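Local coordinates for proteasome protein (Corynebacterium glutamicum ATCC 13032, PDB 2P90), which is of unknown function but belongs to the PAC2 family, whose members include proteasome assembly chaperones, so a role linked to the proteasome is possible, at residues V153-S159 with K192-T198; D161-D165 with S220-S224; L66-R72 with P110-R115; I136-A140 with S178-E184. One frame throughout, in Å; residues are numbered along the deposited sequence.

Contact 1: residues V153-S159 with K192-T198; sequences VTAHGNS and KNVSGYT
Thr-154 and Thr-198 open an antiparallel strand pair at the margin of the mixed sheet within this chain, where strand 153-157 is the outermost strand and runs against strand 194-202. Thr-154 and His-156 each exchange a pair of backbone hydrogen bonds, with Thr-198 and Gly-196 respectively, while Ala-155 and Tyr-197 form a non-hydrogen-bonded pair. The imidazole of His-156 folds back over its partner: chi1 of 59° sets CG between the backbone N and the carbonyl carbon, and one ring face lies on the CA of Gly-196 in a CH-pi contact, 4.1 Å from CA to the ring centroid. On the other face of the sheet, Ala-155 CB meets the Tyr-197 ring obliquely, 3.8 Å from CD1, and Val-153 CG1 touches the CB of Tyr-197. The phenol OH reaches Ser-224 of helix 211-225 and also donates to a water held by Ser-159 O.

Past the strand, Asn-158 continues the pairing with its backbone N and its side-chain amide. The backbone N donates to Val-194 O, OD1 accepts from Val-194 N at 2.8 Å, and ND2 donates to Lys-192 O, so both ends of the amide are used and its rotation is fixed. Gly-157, whose CA lies 4.1 Å from the CA of Ser-195, also makes backbone hydrogen bonds to the second subunit. Next along the chain, Ser-159 OG, which is bonded to Asn-134 as well, shares a hydrogen bond of 2.8 Å with Ser-195 OG.

Contact 2: residues D161-D165 with S220-S224; sequences DRLKD and SIADS
Arg-162 meets the last turns of helix 211-225 with its backbone and the root of its side chain: its carbonyl O lies 3.2 Å from Ser-224 CB, and its own CB is 3.9 Å from that same carbon. From there the side chain runs extended from CG to NE and leaves the helix, carrying its guanidinium to a salt bridge with Glu-133. A water links NH1 weakly to Ser-224 O.

Leu-163 packs on the helix through one methyl. With CG anti to the backbone N (chi1 -171°) and chi2 at 67°, its CD1 is laid against the helix, 3.7 Å from Ser-220 CB and 3.3 Å from Asp-223 OD2, and the leucine and aspartate side chains cross at about a right angle. Val-153 and Tyr-197 of the sheet also touch this leucine, so it packs between sheet and helix.

At Lys-164 the backbone N gives a weak hydrogen bond, 3.5 Å long, to Asp-223 OD2, while the side chain heads off the helix. Asp-165 then turns its carboxylate to Lys-216, one turn before Ser-220.

Taken together, this loop following strand 153-157 is held to the helix mainly by one leucine and by close carbon–oxygen packing. Direct polar bonding between the two segments is slight, and the charged side chains tie the loop down through Glu-133 and Lys-216 beyond them.

Contact 3: residues L66-R72 with P110-R115; sequences LIDYRSR and PEPDLR
Leu-66 and Asp-113 bring together two segments in a buried contact, polar at Asp-113 and apolar at the side chains of Leu-66 and Ile-67: the chain entering and forming the short helix 69-72 meets the loop between strand 103-108 and helix 116-129, about 18 Å from the centre of the chain to the contact's centre. The carbonyl of Leu-66 takes two backbone donors, Leu-114 N at 2.9 Å and, weakly, Asp-113 N. Alongside, Leu-66 CD2 packs on Pro-112 CB, both side chains pointing the same way, and Ile-67 CD1 crosses Pro-110 CG at roughly a right angle.

The Asp-113 carboxylate is the polar centre. Its OD2 accepts from Asp-68 N at 2.8 Å and from Arg-72 NE at 3.1 Å, and the two donors arrive from opposite faces of the carboxylate plane. The arginine bond is a salt bridge that is almost straight at 178°, with NE on the syn side of OD2. A bend at chi2 (-60°) swings the arginine back to this position, though the placement of its NH2 end is doubtful. Asp-68 is the N-cap of helix 69-72, its OD1 accepting from Ser-71 N.

The other oxygen, Asp-113 OD1, probably takes a water and forms a salt bridge with Arg-70 of the second subunit; the equivalent Arg-70 here reaches Asp-113 of the third subunit. One aspartate thus joins loop, helix start and subunit interface, and its several positive and N-H partners would be expected to stabilise the ionised form.

Contact 4: residues I136-A140 with S178-E184; sequences ICLYA and SASLMLE
Tyr-139 stretches from strand 134-143 to the first turns of helix 179-189, and its hydroxyl is the polar meeting point of the contact. The OH donates to Glu-184 OE2 in a short bond of 2.6 Å, using the anti lone pair of that oxygen, the one turned away from OE1. Ring and carboxylate planes stand 44° apart, with OE2 near the plane of the ring at its edge.

On the acceptor side, Ser-180 OG lies 2.9 Å from Tyr-139 OH and can donate to it, although its one proton also has another acceptor within reach. Ser-180 OG and Ser-178 OG share a further hydrogen bond of 3.0 Å, and Ser-178 sits at the N-cap of the helix. A chi1 of 62° at Ser-180 directs its hydroxyl to the phenol. These buried oxygens can therefore form a short chain from Ser-178 through Ser-180 and Tyr-139 to Glu-184.

Van der Waals packing flanks it. Cys-137 SG lies 3.9 Å from Glu-184 CG and 4.1 Å from Ser-180 CB, while Leu-181 CD2 approaches the phenol end obliquely, 4.3 Å from Tyr-139 CZ. Val-83 of the second subunit touches Leu-181 and Glu-184, and Tyr-35 lies against Tyr-139.

The axes of strand segment 136-140 and helix segment 179-184 approach to 9.4 Å and run roughly antiparallel, at 148°, the packing of a helix laid on a sheet in an alpha/beta fold.

Contacts 1 and 4 share the mixed sheet: strands 194-202 and 134-143 are neighbours in it, and Tyr-197 N probably bonds to Cys-137 O. Contact 4 is wholly buried, built on side-chain hydroxyls and a carboxylate, whereas contact 1 is partly buried at the sheet's margin within this chain and relies on backbone pairing. Contact 2 is the most exposed, with little direct bonding; it meets contact 1 through Tyr-197 and Ser-224, and contact 4 through Ile-221 and Leu-138. Contact 3, about 31 Å from contact 2 between centres, is also buried but charged, lying where three subunits meet. Glu-111 joins it to contact 4 at Ala-179 N.

Contact 1: residues V153-S159 with K192-T198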
loop_
_atom_site.group_PDB
_atom_site.type_symbol
_atom_site.label_atom_id
_atom_site.label_comp_id
_atom_site.label_asym_id
_atom_site.label_seq_id
_atom_site.Cartn_x
_atom_site.Cartn_y
_atom_site.Cartn_z
ATOM N N VAL B 153 23.153 -3.862 -20.938
ATOM C CA VAL B 153 22.547 -4.807 -20.024
ATOM C C VAL B 153 23.629 -5.387 -19.100
ATOM O O VAL B 153 24.671 -5.866 -19.553
ATOM C CB VAL B 153 21.811 -5.941 -20.793
ATOM C CG1 VAL B 153 21.548 -7.171 -19.889
ATOM C CG2 VAL B 153 20.504 -5.440 -21.316
ATOM N N THR B 154 23.383 -5.326 -17.798
ATOM C CA THR B 154 24.271 -5.985 -16.839
ATOM C C THR B 154 23.592 -7.237 -16.268
ATOM O O THR B 154 22.373 -7.347 -16.302
ATOM C CB THR B 154 24.740 -5.031 -15.728
ATOM O OG1 THR B 154 23.615 -4.406 -15.149
ATOM C CG2 THR B 154 25.636 -3.946 -16.290
ATOM N N ALA B 155 24.377 -8.184 -15.774
ATOM C CA ALA B 155 23.836 -9.449 -15.297
ATOM C C ALA B 155 24.365 -9.827 -13.917
ATOM O O ALA B 155 25.493 -9.422 -13.532
ATOM C CB ALA B 155 24.065 -10.585 -16.315
ATOM N N HIS B 156 23.508 -10.527 -13.154
ATOM C CA HIS B 156 23.889 -11.179 -11.910
ATOM C C HIS B 156 23.254 -12.555 -11.839
ATOM O O HIS B 156 22.273 -12.832 -12.524
ATOM C CB HIS B 156 23.572 -10.325 -10.676
ATOM C CG HIS B 156 22.121 -9.972 -10.522
ATOM N ND1 HIS B 156 21.171 -10.875 -10.085
ATOM C CD2 HIS B 156 21.466 -8.802 -10.724
ATOM C CE1 HIS B 156 19.990 -10.278 -10.051
ATOM N NE2 HIS B 156 20.143 -9.025 -10.448
ATOM N N GLY B 157 23.815 -13.423 -11.013
ATOM C CA GLY B 157 23.362 -14.798 -10.948
ATOM C C GLY B 157 24.504 -15.794 -11.168
ATOM O O GLY B 157 25.682 -15.445 -11.023
ATOM N N ASN B 158 24.137 -17.033 -11.510
ATOM C CA ASN B 158 25.081 -18.135 -11.624
ATOM C C ASN B 158 25.074 -18.767 -13.028
ATOM O O ASN B 158 25.702 -19.802 -13.246
ATOM C CB ASN B 158 24.819 -19.186 -10.522
ATOM C CG ASN B 158 23.469 -19.903 -10.681
ATOM O OD1 ASN B 158 22.848 -19.871 -11.758
ATOM N ND2 ASN B 158 23.014 -20.561 -9.610
ATOM N N SER B 159 24.366 -18.133 -13.967
ATOM C CA SER B 159 24.301 -18.572 -15.358
ATOM C C SER B 159 24.491 -17.360 -16.296
ATOM O O SER B 159 24.039 -17.346 -17.449
ATOM C CB SER B 159 22.977 -19.284 -15.630
ATOM O OG SER B 159 21.846 -18.475 -15.274
ATOM N N LYS B 192 20.022 -24.105 -8.182
ATOM C CA LYS B 192 19.514 -23.955 -9.555
ATOM C C LYS B 192 20.203 -22.884 -10.385
ATOM O O LYS B 192 20.799 -21.954 -9.841
ATOM C CB LYS B 192 18.023 -23.586 -9.529
ATOM C CG LYS B 192 17.079 -24.720 -9.775
ATOM C CD LYS B 192 16.840 -25.479 -8.502
ATOM C CE LYS B 192 15.370 -25.505 -8.220
ATOM N NZ LYS B 192 15.173 -26.154 -6.897
ATOM N N ASN B 193 20.069 -22.999 -11.711
ATOM C CA ASN B 193 20.552 -21.977 -12.641
ATOM C C ASN B 193 19.620 -20.752 -12.668
ATOM O O ASN B 193 18.440 -20.881 -13.036
ATOM C CB ASN B 193 20.702 -22.561 -14.063
ATOM C CG ASN B 193 21.833 -23.600 -14.174
ATOM O OD1 ASN B 193 22.857 -23.525 -13.466
ATOM N ND2 ASN B 193 21.649 -24.570 -15.073
ATOM N N VAL B 194 20.149 -19.580 -12.303
ATOM C CA VAL B 194 19.360 -18.339 -12.327
ATOM C C VAL B 194 20.187 -17.054 -12.551
ATOM O O VAL B 194 21.245 -16.875 -11.952
ATOM C CB VAL B 194 18.445 -18.189 -11.031
ATOM C CG1 VAL B 194 19.290 -18.146 -9.739
ATOM C CG2 VAL B 194 17.563 -16.958 -11.132
ATOM N N SER B 195 19.676 -16.167 -13.406
ATOM C CA SER B 195 20.270 -14.846 -13.648
ATOM C C SER B 195 19.201 -13.753 -13.713
ATOM O O SER B 195 18.003 -14.019 -14.010
ATOM C CB SER B 195 21.101 -14.837 -14.947
ATOM O OG SER B 195 22.182 -15.759 -14.833
ATOM N N GLY B 196 19.644 -12.536 -13.402
ATOM C CA GLY B 196 18.842 -11.333 -13.532
ATOM C C GLY B 196 19.526 -10.387 -14.491
ATOM O O GLY B 196 20.705 -10.054 -14.314
ATOM N N TYR B 197 18.796 -9.984 -15.537
ATOM C CA TYR B 197 19.284 -9.012 -16.530
ATOM C C TYR B 197 18.650 -7.642 -16.326
ATOM O O TYR B 197 17.438 -7.469 -16.368
ATOM C CB TYR B 197 19.037 -9.459 -17.974
ATOM C CG TYR B 197 19.642 -10.781 -18.417
ATOM C CD1 TYR B 197 20.639 -11.439 -17.669
ATOM C CD2 TYR B 197 19.240 -11.356 -19.624
ATOM C CE1 TYR B 197 21.205 -12.662 -18.114
ATOM C CE2 TYR B 197 19.801 -12.569 -20.088
ATOM C CZ TYR B 197 20.771 -13.208 -19.321
ATOM O OH TYR B 197 21.265 -14.398 -19.775
ATOM N N THR B 198 19.492 -6.653 -16.134
ATOM C CA THR B 198 19.044 -5.295 -16.060
ATOM C C THR B 198 19.521 -4.505 -17.291
ATOM O O THR B 198 20.711 -4.466 -17.610
ATOM C CB THR B 198 19.609 -4.646 -14.774
ATOM O OG1 THR B 198 19.346 -5.518 -13.669
ATOM C CG2 THR B 198 19.003 -3.272 -14.530
HETATM O O HOH W 1 21.385 -16.785 -18.272
#

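Contact 2: residues D161-D165 with S220-S224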
loop_
_atom_site.group_PDB
_atom_site.type_symbol
_atom_site.label_atom_id
_atom_site.label_comp_id
_atom_site.label_asym_id
_atom_site.label_seq_id
_atom_site.Cartn_x
_atom_site.Cartn_y
_atom_site.Cartn_z
ATOM N N ASP B 161 27.224 -16.336 -17.556
ATOM C CA ASP B 161 28.179 -16.736 -18.591
ATOM C C ASP B 161 27.529 -16.862 -19.958
ATOM O O ASP B 161 28.166 -16.607 -20.958
ATOM C CB ASP B 161 28.823 -18.070 -18.187
ATOM C CG ASP B 161 27.888 -18.928 -17.303
ATOM O OD1 ASP B 161 27.953 -18.816 -16.045
ATOM O OD2 ASP B 161 27.061 -19.691 -17.867
ATOM N N ARG B 162 26.251 -17.229 -19.994
ATOM C CA ARG B 162 25.524 -17.436 -21.250
ATOM C C ARG B 162 25.173 -16.139 -21.973
ATOM O O ARG B 162 24.619 -16.176 -23.073
ATOM C CB ARG B 162 24.243 -18.238 -21.002
ATOM C CG ARG B 162 24.407 -19.347 -19.999
ATOM C CD ARG B 162 23.120 -20.084 -19.819
ATOM N NE ARG B 162 23.290 -21.201 -18.905
ATOM C CZ ARG B 162 22.459 -22.227 -18.843
ATOM N NH1 ARG B 162 21.405 -22.269 -19.647
ATOM N NH2 ARG B 162 22.675 -23.209 -17.981
ATOM N N LEU B 163 25.473 -15.003 -21.355
ATOM C CA LEU B 163 25.264 -13.717 -22.007
ATOM C C LEU B 163 26.578 -13.055 -22.413
ATOM O O LEU B 163 27.288 -12.494 -21.578
ATOM C CB LEU B 163 24.430 -12.771 -21.142
ATOM C CG LEU B 163 24.032 -11.513 -21.915
ATOM C CD1 LEU B 163 23.066 -11.885 -23.019
ATOM C CD2 LEU B 163 23.483 -10.435 -21.016
ATOM N N LYS B 164 26.859 -13.113 -23.717
ATOM C CA LYS B 164 28.099 -12.639 -24.333
ATOM C C LYS B 164 28.314 -11.129 -24.147
ATOM O O LYS B 164 29.341 -10.694 -23.628
ATOM C CB LYS B 164 28.081 -13.011 -25.825
ATOM C CG LYS B 164 29.423 -12.991 -26.546
ATOM C CD LYS B 164 30.178 -14.334 -26.423
ATOM C CE LYS B 164 31.230 -14.502 -27.539
ATOM N NZ LYS B 164 32.195 -13.364 -27.588
ATOM N N ASP B 165 27.341 -10.330 -24.567
ATOM C CA ASP B 165 27.451 -8.889 -24.416
ATOM C C ASP B 165 26.722 -8.374 -23.174
ATOM O O ASP B 165 25.488 -8.403 -23.091
ATOM C CB ASP B 165 26.953 -8.169 -25.666
ATOM C CG ASP B 165 27.072 -6.661 -25.551
ATOM O OD1 ASP B 165 28.105 -6.173 -25.029
ATOM O OD2 ASP B 165 26.126 -5.966 -25.974
ATOM N N SER B 220 19.073 -10.043 -25.528
ATOM C CA SER B 220 19.868 -10.722 -24.498
ATOM C C SER B 220 19.285 -12.106 -24.181
ATOM O O SER B 220 20.015 -13.067 -23.948
ATOM C CB SER B 220 19.974 -9.881 -23.233
ATOM O OG SER B 220 20.436 -8.589 -23.548
ATOM N N ILE B 221 17.962 -12.180 -24.182
ATOM C CA ILE B 221 17.230 -13.419 -23.992
ATOM C C ILE B 221 17.381 -14.349 -25.197
ATOM O O ILE B 221 17.683 -15.528 -25.025
ATOM C CB ILE B 221 15.738 -13.110 -23.752
ATOM C CG1 ILE B 221 15.536 -12.517 -22.360
ATOM C CG2 ILE B 221 14.878 -14.350 -23.936
ATOM C CD1 ILE B 221 14.270 -11.731 -22.285
ATOM N N ALA B 222 17.158 -13.829 -26.405
ATOM C CA ALA B 222 17.376 -14.616 -27.627
ATOM C C ALA B 222 18.783 -15.242 -27.648
ATOM O O ALA B 222 18.932 -16.426 -27.947
ATOM C CB ALA B 222 17.110 -13.782 -28.870
ATOM N N ASP B 223 19.779 -14.450 -27.240
ATOM C CA ASP B 223 21.197 -14.826 -27.199
ATOM C C ASP B 223 21.459 -15.966 -26.222
ATOM O O ASP B 223 22.042 -16.971 -26.593
ATOM C CB ASP B 223 22.051 -13.562 -26.889
ATOM C CG ASP B 223 23.537 -13.858 -26.565
ATOM O OD1 ASP B 223 24.082 -14.934 -26.954
ATOM O OD2 ASP B 223 24.194 -12.972 -25.934
ATOM N N SER B 224 21.010 -15.823 -24.977
ATOM C CA SER B 224 21.391 -16.754 -23.909
ATOM C C SER B 224 20.471 -17.969 -23.762
ATOM O O SER B 224 20.788 -18.914 -23.048
ATOM C CB SER B 224 21.490 -16.000 -22.586
ATOM O OG SER B 224 20.535 -14.965 -22.525
HETATM O O HOH W 2 19.219 -20.160 -20.582
#

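Contact 3: residues L66-R72 with P110-R115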
loop_
_atom_site.group_PDB
_atom_site.type_symbol
_atom_site.label_atom_id
_atom_site.label_comp_id
_atom_site.label_asym_id
_atom_site.label_seq_id
_atom_site.Cartn_x
_atom_site.Cartn_y
_atom_site.Cartn_z
ATOM N N LEU B 66 -2.470 -12.393 -3.826
ATOM C CA LEU B 66 -1.210 -11.803 -4.273
ATOM C C LEU B 66 -1.197 -10.294 -4.427
ATOM O O LEU B 66 -0.151 -9.684 -4.246
ATOM C CB LEU B 66 -0.695 -12.507 -5.547
ATOM C CG LEU B 66 -0.235 -13.985 -5.350
ATOM C CD1 LEU B 66 0.002 -14.718 -6.694
ATOM C CD2 LEU B 66 0.992 -14.141 -4.438
ATOM N N ILE B 67 -2.369 -9.695 -4.659
ATOM C CA ILE B 67 -2.485 -8.285 -5.074
ATOM C C ILE B 67 -3.224 -7.405 -4.030
ATOM O O ILE B 67 -4.274 -7.798 -3.472
ATOM C CB ILE B 67 -3.267 -8.182 -6.452
ATOM C CG1 ILE B 67 -2.583 -8.989 -7.593
ATOM C CG2 ILE B 67 -3.621 -6.723 -6.837
ATOM C CD1 ILE B 67 -1.146 -8.585 -7.973
ATOM N N ASP B 68 -2.670 -6.214 -3.798
ATOM C CA ASP B 68 -3.374 -5.125 -3.119
ATOM C C ASP B 68 -4.098 -4.359 -4.207
ATOM O O ASP B 68 -3.514 -3.560 -4.908
ATOM C CB ASP B 68 -2.377 -4.180 -2.405
ATOM C CG ASP B 68 -3.087 -3.038 -1.634
ATOM O OD1 ASP B 68 -4.149 -2.519 -2.092
ATOM O OD2 ASP B 68 -2.578 -2.643 -0.561
ATOM N N TYR B 69 -5.401 -4.569 -4.333
ATOM C CA TYR B 69 -6.100 -4.039 -5.508
ATOM C C TYR B 69 -6.288 -2.532 -5.431
ATOM O O TYR B 69 -6.450 -1.880 -6.478
ATOM C CB TYR B 69 -7.452 -4.668 -5.672
ATOM C CG TYR B 69 -7.505 -6.123 -6.030
ATOM C CD1 TYR B 69 -7.712 -6.527 -7.354
ATOM C CD2 TYR B 69 -7.432 -7.109 -5.035
ATOM C CE1 TYR B 69 -7.839 -7.882 -7.680
ATOM C CE2 TYR B 69 -7.541 -8.440 -5.352
ATOM C CZ TYR B 69 -7.747 -8.824 -6.664
ATOM O OH TYR B 69 -7.904 -10.157 -6.953
ATOM N N ARG B 70 -6.300 -1.984 -4.217
ATOM C CA ARG B 70 -6.378 -0.534 -4.070
ATOM C C ARG B 70 -5.071 0.164 -4.464
ATOM O O ARG B 70 -5.096 1.321 -4.933
ATOM C CB ARG B 70 -6.931 -0.072 -2.713
ATOM C CG ARG B 70 -8.452 -0.186 -2.605
ATOM C CD ARG B 70 -9.014 0.242 -1.190
ATOM N NE ARG B 70 -9.183 1.682 -1.112
ATOM C CZ ARG B 70 -8.371 2.540 -0.473
ATOM N NH1 ARG B 70 -7.294 2.115 0.223
ATOM N NH2 ARG B 70 -8.648 3.851 -0.548
ATOM N N SER B 71 -3.938 -0.524 -4.326
ATOM C CA SER B 71 -2.696 -0.017 -4.980
ATOM C C SER B 71 -2.691 -0.151 -6.507
ATOM O O SER B 71 -2.189 0.729 -7.166
ATOM C CB SER B 71 -1.413 -0.659 -4.457
ATOM O OG SER B 71 -1.527 -0.975 -3.098
ATOM N N ARG B 72 -3.202 -1.252 -7.065
ATOM C CA ARG B 72 -3.134 -1.463 -8.519
ATOM C C ARG B 72 -4.293 -0.889 -9.312
ATOM O O ARG B 72 -4.068 -0.336 -10.390
ATOM C CB ARG B 72 -3.034 -2.927 -8.862
ATOM C CG ARG B 72 -2.022 -3.681 -8.080
ATOM C CD ARG B 72 -0.550 -3.150 -8.236
ATOM N NE ARG B 72 0.278 -4.269 -7.830
ATOM C CZ ARG B 72 1.287 -4.802 -8.487
ATOM N NH1 ARG B 72 1.761 -4.311 -9.610
ATOM N NH2 ARG B 72 1.849 -5.829 -7.935
ATOM N N PRO B 110 1.668 -8.735 -13.123
ATOM C CA PRO B 110 2.108 -7.846 -12.025
ATOM C C PRO B 110 3.018 -8.520 -10.992
ATOM O O PRO B 110 2.737 -9.673 -10.584
ATOM C CB PRO B 110 0.786 -7.495 -11.343
ATOM C CG PRO B 110 -0.124 -8.675 -11.670
ATOM C CD PRO B 110 0.208 -8.966 -13.074
ATOM N N GLU B 111 4.074 -7.822 -10.560
ATOM C CA GLU B 111 4.818 -8.273 -9.380
ATOM C C GLU B 111 3.804 -8.383 -8.227
ATOM O O GLU B 111 3.112 -7.411 -7.965
ATOM C CB GLU B 111 5.906 -7.255 -8.993
ATOM C CG GLU B 111 6.525 -7.520 -7.632
ATOM C CD GLU B 111 7.561 -6.502 -7.199
ATOM O OE1 GLU B 111 7.314 -5.269 -7.298
ATOM O OE2 GLU B 111 8.638 -6.955 -6.727
ATOM N N PRO B 112 3.698 -9.544 -7.530
ATOM C CA PRO B 112 2.776 -9.589 -6.345
ATOM C C PRO B 112 3.049 -8.527 -5.284
ATOM O O PRO B 112 4.221 -8.239 -5.006
ATOM C CB PRO B 112 3.053 -10.976 -5.743
ATOM C CG PRO B 112 3.453 -11.809 -6.974
ATOM C CD PRO B 112 4.319 -10.859 -7.801
ATOM N N ASP B 113 1.995 -7.958 -4.689
ATOM C CA ASP B 113 2.164 -7.095 -3.507
ATOM C C ASP B 113 2.407 -7.972 -2.247
ATOM O O ASP B 113 3.106 -7.562 -1.322
ATOM C CB ASP B 113 0.927 -6.231 -3.251
ATOM C CG ASP B 113 0.621 -5.272 -4.351
ATOM O OD1 ASP B 113 1.249 -4.172 -4.420
ATOM O OD2 ASP B 113 -0.321 -5.565 -5.125
ATOM N N LEU B 114 1.827 -9.183 -2.240
ATOM C CA LEU B 114 1.723 -10.002 -1.040
ATOM C C LEU B 114 2.352 -11.387 -1.205
ATOM O O LEU B 114 2.531 -11.888 -2.336
ATOM C CB LEU B 114 0.226 -10.164 -0.657
ATOM C CG LEU B 114 -0.708 -8.922 -0.758
ATOM C CD1 LEU B 114 -2.141 -9.294 -0.541
ATOM C CD2 LEU B 114 -0.302 -7.759 0.191
ATOM N N ARG B 115 2.646 -12.009 -0.055
ATOM C CA ARG B 115 3.040 -13.417 0.004
ATOM C C ARG B 115 4.282 -13.789 -0.857
ATOM O O ARG B 115 4.262 -14.844 -1.549
ATOM C CB ARG B 115 1.868 -14.311 -0.427
ATOM C CG ARG B 115 0.629 -14.278 0.475
ATOM C CD ARG B 115 0.081 -15.720 0.599
ATOM N NE ARG B 115 -0.784 -15.737 1.725
ATOM C CZ ARG B 115 -0.559 -16.285 2.902
ATOM N NH1 ARG B 115 0.485 -17.029 3.175
ATOM N NH2 ARG B 115 -1.447 -16.062 3.821
HETATM O O HOH W 3 1.323 -2.526 -2.311
#

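Contact 4: residues I136-A140 with S178-E184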
loop_
_atom_site.group_PDB
_atom_site.type_symbol
_atom_site.label_atom_id
_atom_site.label_comp_id
_atom_site.label_asym_id
_atom_site.label_seq_id
_atom_site.Cartn_x
_atom_site.Cartn_y
_atom_site.Cartn_z
ATOM N N ILE B 136 15.668 -16.604 -16.000
ATOM C CA ILE B 136 16.086 -15.249 -16.251
ATOM C C ILE B 136 15.018 -14.225 -15.880
ATOM O O ILE B 136 13.974 -14.183 -16.513
ATOM C CB ILE B 136 16.445 -15.012 -17.748
ATOM C CG1 ILE B 136 17.428 -16.088 -18.260
ATOM C CG2 ILE B 136 16.967 -13.553 -17.915
ATOM C CD1 ILE B 136 17.919 -15.863 -19.719
ATOM N N CYS B 137 15.340 -13.385 -14.898
ATOM C CA CYS B 137 14.508 -12.278 -14.460
ATOM C C CYS B 137 14.903 -10.952 -15.089
ATOM O O CYS B 137 16.076 -10.640 -15.196
ATOM C CB CYS B 137 14.594 -12.155 -12.951
ATOM S SG CYS B 137 14.018 -13.630 -12.071
ATOM N N LEU B 138 13.913 -10.171 -15.503
ATOM C CA LEU B 138 14.168 -8.935 -16.223
ATOM C C LEU B 138 13.913 -7.704 -15.369
ATOM O O LEU B 138 12.940 -7.671 -14.618
ATOM C CB LEU B 138 13.301 -8.881 -17.469
ATOM C CG LEU B 138 13.341 -10.101 -18.392
ATOM C CD1 LEU B 138 12.495 -9.801 -19.641
ATOM C CD2 LEU B 138 14.791 -10.545 -18.760
ATOM N N TYR B 139 14.800 -6.707 -15.497
ATOM C CA TYR B 139 14.769 -5.464 -14.723
ATOM C C TYR B 139 15.114 -4.344 -15.693
ATOM O O TYR B 139 15.904 -4.562 -16.596
ATOM C CB TYR B 139 15.829 -5.492 -13.630
ATOM C CG TYR B 139 15.730 -6.692 -12.715
ATOM C CD1 TYR B 139 14.976 -6.614 -11.543
ATOM C CD2 TYR B 139 16.384 -7.908 -13.018
ATOM C CE1 TYR B 139 14.850 -7.688 -10.714
ATOM C CE2 TYR B 139 16.265 -9.010 -12.168
ATOM C CZ TYR B 139 15.486 -8.884 -11.019
ATOM O OH TYR B 139 15.311 -9.910 -10.128
ATOM N N ALA B 140 14.491 -3.175 -15.553
ATOM C CA ALA B 140 14.907 -1.977 -16.288
ATOM C C ALA B 140 15.155 -0.866 -15.272
ATOM O O ALA B 140 14.237 -0.459 -14.503
ATOM C CB ALA B 140 13.874 -1.566 -17.300
ATOM N N SER B 178 12.592 -7.197 -4.148
ATOM C CA SER B 178 11.480 -7.497 -5.014
ATOM C C SER B 178 11.146 -8.982 -4.981
ATOM O O SER B 178 11.893 -9.788 -4.442
ATOM C CB SER B 178 11.747 -7.015 -6.430
ATOM O OG SER B 178 12.540 -7.934 -7.137
ATOM N N ALA B 179 9.986 -9.324 -5.516
ATOM C CA ALA B 179 9.547 -10.687 -5.547
ATOM C C ALA B 179 10.471 -11.502 -6.419
ATOM O O ALA B 179 10.782 -12.651 -6.086
ATOM C CB ALA B 179 8.114 -10.764 -6.073
ATOM N N SER B 180 10.920 -10.929 -7.537
ATOM C CA SER B 180 11.861 -11.652 -8.390
ATOM C C SER B 180 13.260 -11.878 -7.757
ATOM O O SER B 180 13.855 -12.928 -7.989
ATOM C CB SER B 180 11.983 -10.991 -9.750
ATOM O OG SER B 180 12.479 -9.679 -9.600
ATOM N N LEU B 181 13.773 -10.895 -7.002
ATOM C CA LEU B 181 15.049 -11.040 -6.283
ATOM C C LEU B 181 14.963 -12.139 -5.214
ATOM O O LEU B 181 15.867 -12.982 -5.105
ATOM C CB LEU B 181 15.500 -9.719 -5.669
ATOM C CG LEU B 181 16.027 -8.707 -6.702
ATOM C CD1 LEU B 181 16.031 -7.314 -6.168
ATOM C CD2 LEU B 181 17.439 -9.094 -7.198
ATOM N N MET B 182 13.845 -12.178 -4.483
ATOM C CA MET B 182 13.586 -13.267 -3.534
ATOM C C MET B 182 13.597 -14.603 -4.283
ATOM O O MET B 182 14.138 -15.596 -3.792
ATOM C CB MET B 182 12.237 -13.080 -2.786
ATOM C CG MET B 182 12.019 -14.144 -1.675
ATOM S SD MET B 182 10.583 -14.080 -0.559
ATOM C CE MET B 182 10.977 -12.611 0.360
ATOM N N LEU B 183 12.965 -14.642 -5.452
ATOM C CA LEU B 183 12.868 -15.885 -6.192
ATOM C C LEU B 183 14.268 -16.329 -6.666
ATOM O O LEU B 183 14.608 -17.531 -6.598
ATOM C CB LEU B 183 11.902 -15.736 -7.358
ATOM C CG LEU B 183 11.932 -16.765 -8.481
ATOM C CD1 LEU B 183 11.522 -18.158 -7.989
ATOM C CD2 LEU B 183 11.067 -16.300 -9.707
ATOM N N GLU B 184 15.064 -15.348 -7.099
ATOM C CA GLU B 184 16.457 -15.568 -7.497
ATOM C C GLU B 184 17.233 -16.197 -6.368
ATOM O O GLU B 184 17.831 -17.238 -6.567
ATOM C CB GLU B 184 17.160 -14.272 -7.907
ATOM C CG GLU B 184 16.739 -13.748 -9.251
ATOM C CD GLU B 184 17.707 -12.721 -9.747
ATOM O OE1 GLU B 184 18.911 -13.085 -9.891
ATOM O OE2 GLU B 184 17.287 -11.577 -10.016
#